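PDB 2P2E: putative Fe-S biosynthesis protein, which is of unconfirmed function but probably takes part in iron-sulphur cluster assembly. Local coordinates for residues S92-T95 with L100-T103. Numbering follows the deposited sequence.
Sequences SLNT and LRLT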
loop_
_atom_site.group_PDB
_atom_site.type_symbol
_atom_site.label_atom_id
_atom_site.label_comp_id
_atom_site.label_asym_id
_atom_site.label_seq_id
_atom_site.Cartn_x
_atom_site.Cartn_y
_atom_site.Cartn_z
ATOM N N SER A 92 -4.015 0.438 10.330
ATOM C CA SER A 92 -4.278 -0.298 11.552
ATOM C C SER A 92 -4.940 -1.606 11.181
ATOM O O SER A 92 -5.158 -1.879 9.999
ATOM C CB SER A 92 -5.191 0.502 12.477
ATOM O OG SER A 92 -6.486 0.620 11.922
ATOM N N LEU A 93 -5.253 -2.414 12.191
ATOM C CA LEU A 93 -5.894 -3.704 11.960
ATOM C C LEU A 93 -7.337 -3.700 12.457
ATOM O O LEU A 93 -7.614 -3.344 13.604
ATOM C CB LEU A 93 -5.113 -4.817 12.650
ATOM C CG LEU A 93 -5.792 -6.182 12.596
ATOM C CD1 LEU A 93 -5.948 -6.656 11.140
ATOM C CD2 LEU A 93 -4.963 -7.164 13.394
ATOM N N ASN A 94 -8.255 -4.086 11.576
ATOM C CA ASN A 94 -9.665 -4.132 11.920
ATOM C C ASN A 94 -9.923 -5.114 13.045
ATOM O O ASN A 94 -9.343 -6.212 13.091
ATOM C CB ASN A 94 -10.506 -4.527 10.704
ATOM C CG ASN A 94 -10.420 -3.512 9.592
ATOM O OD1 ASN A 94 -10.655 -2.327 9.803
ATOM N ND2 ASN A 94 -10.081 -3.970 8.401
ATOM N N THR A 95 -10.801 -4.709 13.951
ATOM C CA THR A 95 -11.159 -5.542 15.089
ATOM C C THR A 95 -12.210 -6.569 14.692
ATOM O O THR A 95 -12.305 -7.631 15.312
ATOM C CB THR A 95 -11.706 -4.693 16.254
ATOM O OG1 THR A 95 -12.819 -3.911 15.801
ATOM C CG2 THR A 95 -10.614 -3.767 16.791
ATOM N N LEU A 100 -6.807 -4.855 6.986
ATOM C CA LEU A 100 -6.191 -3.639 7.469
ATOM C C LEU A 100 -7.099 -2.462 7.175
ATOM O O LEU A 100 -8.053 -2.574 6.405
ATOM C CB LEU A 100 -4.841 -3.415 6.801
ATOM C CG LEU A 100 -3.736 -4.399 7.173
ATOM C CD1 LEU A 100 -2.476 -4.050 6.413
ATOM C CD2 LEU A 100 -3.477 -4.348 8.655
ATOM N N ARG A 101 -6.791 -1.331 7.791
ATOM C CA ARG A 101 -7.569 -0.123 7.604
ATOM C C ARG A 101 -6.626 1.028 7.278
ATOM O O ARG A 101 -5.545 1.123 7.838
ATOM C CB ARG A 101 -8.339 0.189 8.884
ATOM C CG ARG A 101 -9.256 1.370 8.762
ATOM C CD ARG A 101 -9.627 1.899 10.133
ATOM N NE ARG A 101 -10.196 0.856 10.976
ATOM C CZ ARG A 101 -11.350 0.238 10.726
ATOM N NH1 ARG A 101 -12.067 0.564 9.647
ATOM N NH2 ARG A 101 -11.783 -0.719 11.550
ATOM N N LEU A 102 -7.036 1.896 6.366
ATOM C CA LEU A 102 -6.225 3.038 5.998
ATOM C C LEU A 102 -6.978 4.321 6.312
ATOM O O LEU A 102 -7.991 4.617 5.682
ATOM C CB LEU A 102 -5.894 3.006 4.508
ATOM C CG LEU A 102 -5.120 4.248 4.039
ATOM C CD1 LEU A 102 -3.720 4.196 4.592
ATOM C CD2 LEU A 102 -5.088 4.335 2.522
ATOM N N THR A 103 -6.490 5.084 7.284
ATOM C CA THR A 103 -7.142 6.335 7.639
ATOM C C THR A 103 -6.181 7.517 7.552
ATOM O O THR A 103 -4.973 7.343 7.629
ATOM C CB THR A 103 -7.735 6.286 9.071
ATOM O OG1 THR A 103 -6.697 6.006 10.015
ATOM C CG2 THR A 103 -8.826 5.219 9.163
HETATM O O HOH W 1 -5.773 3.014 10.267
HETATM O O HOH W 2 -11.350 -2.073 14.321
#
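At the loop end of the antiparallel beta hairpin of strands 88-93 and 100-104, Ser-92 pairs with Arg-101 and Leu-93 with Leu-100. Ser-92 and Arg-101 form the hydrogen-bonded pair: Ser-92 N reaches Arg-101 O at 3.0 Å, and Arg-101 N reaches Ser-92 O at 2.8 Å. On their face, a water joins Ser-92 OG, Arg-101 O and Thr-103 OG1, a place suited to small hydroxyl side chains. The neighbouring non-hydrogen-bonded pair turns apolar groups to the other face, where Leu-93 CD1 meets Leu-100 CD2 at 4.2 Å and helix 9-19 packs against both leucines. Within the mixed sheet the hairpin continues onto strand 108-118, whose Glu-109 forms a salt bridge with Arg-101 NH1. The Arg-101 side chain starts out extended (chi1 -176°) and bends at chi3, bringing one guanidinium face beneath Asn-94 CG, 3.6 Å from the plane and offset toward the rim, with the amide plane turned 76° from it. A second water, at the guanidinium edge, links Arg-101 NH2 (3.1 Å) to Thr-95 N. A leucine in place of Arg-101 would probably leave Glu-109 without this charged mate and lose the water link to Thr-95 N. Asn-94, whose amide can donate, sends ND2 weakly to Leu-100 O at 3.2 Å.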